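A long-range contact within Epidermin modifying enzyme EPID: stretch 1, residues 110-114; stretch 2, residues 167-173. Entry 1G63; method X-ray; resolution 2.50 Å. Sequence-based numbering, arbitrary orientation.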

ATOM      1  N   LEU B 110      -5.751  41.253   5.213  1.00 35.34           N
ATOM      2  CA  LEU B 110      -5.580  40.324   6.319  1.00 34.24           C
ATOM      3  C   LEU B 110      -5.986  40.764   7.729  1.00 33.43           C
ATOM      4  O   LEU B 110      -5.644  41.854   8.182  1.00 34.16           O
ATOM      5  CB  LEU B 110      -4.118  39.868   6.333  1.00 34.25           C
ATOM      6  CG  LEU B 110      -3.750  38.518   6.936  1.00 31.56           C
ATOM      7  CD1 LEU B 110      -4.525  37.412   6.238  1.00 31.91           C
ATOM      8  CD2 LEU B 110      -2.255  38.314   6.786  1.00 31.28           C
ATOM      9  N   PHE B 111      -6.711  39.888   8.415  1.00 32.50           N
ATOM     10  CA  PHE B 111      -7.146  40.119   9.793  1.00 33.04           C
ATOM     11  C   PHE B 111      -6.773  38.887  10.633  1.00 32.67           C
ATOM     12  O   PHE B 111      -7.274  37.785  10.405  1.00 31.30           O
ATOM     13  CB  PHE B 111      -8.659  40.342   9.863  1.00 34.65           C
ATOM     14  CG  PHE B 111      -9.138  41.543   9.087  1.00 36.43           C
ATOM     15  CD1 PHE B 111      -9.290  41.480   7.701  1.00 35.63           C
ATOM     16  CD2 PHE B 111      -9.426  42.740   9.742  1.00 36.05           C
ATOM     17  CE1 PHE B 111      -9.722  42.583   6.978  1.00 35.86           C
ATOM     18  CE2 PHE B 111      -9.860  43.856   9.027  1.00 37.56           C
ATOM     19  CZ  PHE B 111     -10.008  43.776   7.639  1.00 37.15           C
ATOM     20  N   ILE B 112      -5.896  39.083  11.608  1.00 30.84           N
ATOM     21  CA  ILE B 112      -5.435  37.990  12.450  1.00 28.74           C
ATOM     22  C   ILE B 112      -6.050  37.907  13.848  1.00 28.59           C
ATOM     23  O   ILE B 112      -6.043  38.882  14.595  1.00 28.34           O
ATOM     24  CB  ILE B 112      -3.899  38.056  12.589  1.00 27.75           C
ATOM     25  CG1 ILE B 112      -3.257  37.965  11.202  1.00 26.64           C
ATOM     26  CG2 ILE B 112      -3.407  36.950  13.515  1.00 25.91           C
ATOM     27  CD1 ILE B 112      -1.756  38.108  11.213  1.00 27.01           C
ATOM     28  N   PHE B 113      -6.577  36.733  14.198  1.00 28.46           N
ATOM     29  CA  PHE B 113      -7.168  36.513  15.522  1.00 29.08           C
ATOM     30  C   PHE B 113      -6.357  35.460  16.284  1.00 29.16           C
ATOM     31  O   PHE B 113      -6.638  34.267  16.218  1.00 27.46           O
ATOM     32  CB  PHE B 113      -8.622  36.054  15.408  1.00 28.24           C
ATOM     33  CG  PHE B 113      -9.528  37.073  14.801  1.00 31.50           C
ATOM     34  CD1 PHE B 113      -9.679  37.156  13.415  1.00 31.77           C
ATOM     35  CD2 PHE B 113     -10.219  37.972  15.607  1.00 30.61           C
ATOM     36  CE1 PHE B 113     -10.507  38.124  12.847  1.00 31.82           C
ATOM     37  CE2 PHE B 113     -11.046  38.941  15.049  1.00 30.25           C
ATOM     38  CZ  PHE B 113     -11.192  39.017  13.666  1.00 31.49           C
ATOM     39  N   PRO B 114      -5.337  35.900  17.023  1.00 29.84           N
ATOM     40  CA  PRO B 114      -4.483  34.989  17.790  1.00 31.01           C
ATOM     41  C   PRO B 114      -5.227  34.114  18.789  1.00 32.79           C
ATOM     42  O   PRO B 114      -6.169  34.565  19.445  1.00 32.94           O
ATOM     43  CB  PRO B 114      -3.514  35.936  18.499  1.00 30.54           C
ATOM     44  CG  PRO B 114      -3.442  37.116  17.583  1.00 30.70           C
ATOM     45  CD  PRO B 114      -4.884  37.294  17.172  1.00 29.75           C
ATOM     46  N   ASN B 167     -17.318  40.454  18.073  1.00 46.47           N
ATOM     47  CA  ASN B 167     -15.947  40.940  18.145  1.00 44.89           C
ATOM     48  C   ASN B 167     -15.245  40.901  16.777  1.00 42.81           C
ATOM     49  O   ASN B 167     -14.627  41.887  16.371  1.00 42.55           O
ATOM     50  CB  ASN B 167     -15.139  40.111  19.155  1.00 47.68           C
ATOM     51  CG  ASN B 167     -15.518  40.402  20.610  1.00 50.06           C
ATOM     52  OD1 ASN B 167     -15.146  39.648  21.522  1.00 52.04           O
ATOM     53  ND2 ASN B 167     -16.241  41.495  20.835  1.00 48.01           N
ATOM     54  N   VAL B 168     -15.337  39.784  16.057  1.00 40.02           N
ATOM     55  CA  VAL B 168     -14.665  39.723  14.760  1.00 38.58           C
ATOM     56  C   VAL B 168     -15.384  40.584  13.723  1.00 36.74           C
ATOM     57  O   VAL B 168     -14.769  41.067  12.777  1.00 36.85           O
ATOM     58  CB  VAL B 168     -14.486  38.249  14.236  1.00 35.75           C
ATOM     59  CG1 VAL B 168     -14.312  37.304  15.398  1.00 36.99           C
ATOM     60  CG2 VAL B 168     -15.627  37.832  13.372  1.00 36.12           C
ATOM     61  N   LEU B 169     -16.681  40.793  13.906  1.00 35.82           N
ATOM     62  CA  LEU B 169     -17.440  41.625  12.978  1.00 35.27           C
ATOM     63  C   LEU B 169     -16.983  43.073  13.112  1.00 35.19           C
ATOM     64  O   LEU B 169     -16.776  43.761  12.124  1.00 33.39           O
ATOM     65  CB  LEU B 169     -18.932  41.519  13.284  1.00 34.91           C
ATOM     66  CG  LEU B 169     -19.798  40.689  12.335  1.00 35.92           C
ATOM     67  CD1 LEU B 169     -18.992  39.574  11.710  1.00 36.69           C
ATOM     68  CD2 LEU B 169     -20.995  40.143  13.100  1.00 34.49           C
ATOM     69  N   ASN B 170     -16.806  43.522  14.350  1.00 36.12           N
ATOM     70  CA  ASN B 170     -16.380  44.892  14.615  1.00 36.90           C
ATOM     71  C   ASN B 170     -14.923  45.145  14.227  1.00 36.18           C
ATOM     72  O   ASN B 170     -14.580  46.226  13.746  1.00 36.31           O
ATOM     73  CB  ASN B 170     -16.559  45.223  16.102  1.00 38.86           C
ATOM     74  CG  ASN B 170     -16.226  46.678  16.424  1.00 41.52           C
ATOM     75  OD1 ASN B 170     -16.960  47.595  16.040  1.00 45.17           O
ATOM     76  ND2 ASN B 170     -15.114  46.896  17.116  1.00 40.61           N
ATOM     77  N   PHE B 171     -14.066  44.152  14.453  1.00 35.64           N
ATOM     78  CA  PHE B 171     -12.647  44.278  14.141  1.00 33.84           C
ATOM     79  C   PHE B 171     -12.425  44.270  12.640  1.00 33.73           C
ATOM     80  O   PHE B 171     -11.522  44.925  12.136  1.00 34.11           O
ATOM     81  CB  PHE B 171     -11.861  43.129  14.771  1.00 31.84           C
ATOM     82  CG  PHE B 171     -10.373  43.272  14.645  1.00 29.88           C
ATOM     83  CD1 PHE B 171      -9.684  44.211  15.405  1.00 29.16           C
ATOM     84  CD2 PHE B 171      -9.659  42.475  13.761  1.00 29.50           C
ATOM     85  CE1 PHE B 171      -8.298  44.357  15.293  1.00 28.91           C
ATOM     86  CE2 PHE B 171      -8.264  42.612  13.637  1.00 31.00           C
ATOM     87  CZ  PHE B 171      -7.585  43.557  14.405  1.00 28.69           C
ATOM     88  N   VAL B 172     -13.272  43.535  11.934  1.00 34.59           N
ATOM     89  CA  VAL B 172     -13.161  43.411  10.493  1.00 37.79           C
ATOM     90  C   VAL B 172     -13.877  44.495   9.686  1.00 40.08           C
ATOM     91  O   VAL B 172     -13.407  44.863   8.612  1.00 39.51           O
ATOM     92  CB  VAL B 172     -13.645  42.001  10.041  1.00 36.52           C
ATOM     93  CG1 VAL B 172     -13.842  41.950   8.524  1.00 34.80           C
ATOM     94  CG2 VAL B 172     -12.614  40.963  10.466  1.00 34.97           C
ATOM     95  N   LEU B 173     -14.991  45.015  10.197  1.00 42.95           N
ATOM     96  CA  LEU B 173     -15.737  46.038   9.467  1.00 46.04           C
ATOM     97  C   LEU B 173     -15.495  47.514   9.851  1.00 48.59           C
ATOM     98  O   LEU B 173     -16.311  48.383   9.525  1.00 48.47           O
ATOM     99  CB  LEU B 173     -17.241  45.727   9.518  1.00 44.51           C
ATOM    100  CG  LEU B 173     -17.863  44.583   8.688  1.00 44.96           C
ATOM    101  CD1 LEU B 173     -17.300  44.583   7.268  1.00 43.52           C
ATOM    102  CD2 LEU B 173     -17.611  43.256   9.344  1.00 43.43           C
TER

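How does a strand hold on to a helix when no hydrogen bond passes between them? Residues 110-114 form a strand, and residues 167-172 belong to a helix that runs roughly antiparallel to it, at 145°, with the two axes 10.0 Å apart at closest approach. Within the helix, Phe 171 N bonds to Asn 167 O at 3.0 Å; across the contact, packing is mostly between apolar side chains. Leu 110, at the start of the strand, takes no part.

What does Phe 111 meet first? Its CA-to-CB bond points toward the helix, and with chi1 in the m well its ring lies against the last turn. Val 172 sits over one face of that ring: its CG2 methyl is 4.1 Å from the centroid of the Phe 111 ring and only 27° off the normal, a CH-pi contact. The ring also reaches the helix backbone, where Phe 111 CE2 comes within 3.6 Å of Val 172 CA and 3.7 Å of Phe 171 O. The two phenylalanine side chains touch as well, Phe 111 CD2 lying 4.0 Å from Phe 171 CD2.

Does Ile 112 contribute, given the alternation of a strand? Very little, because its CA-to-CB bond points away from the helix and its side chain stays out of contact. Its backbone makes the one loose approach, Ile 112 O to Phe 171 CE2 at 4.4 Å.

How does Phe 113 reach the helix if its CA-to-CB bond points sideways? The length of the side chain makes up the difference: its CA is 8.2 Å from the CA of Val 168, yet Phe 113 CZ comes to 3.4 Å from Val 168 CB. The same tip also meets the next turn, with Phe 113 CZ 3.8 Å from Phe 171 CD2 and 4.0 Å from Val 172 CG2. That methyl lies at the edge of the Phe 113 ring, near its plane, while presenting itself to the face of Phe 111, so one valine branch serves both rings.

How are the rings of Phe 113 and Phe 171 arranged? They form an offset edge-to-face pair, the edge of Phe 171 directed toward the face of Phe 113, with centroids 5.5 Å apart and planes at 69°. Phe 171 also touches Phe 111, so it packs against both strand phenylalanines, its own CA-to-CB bond pointing toward the strand. Pro 114 ends the strand without touching the helix.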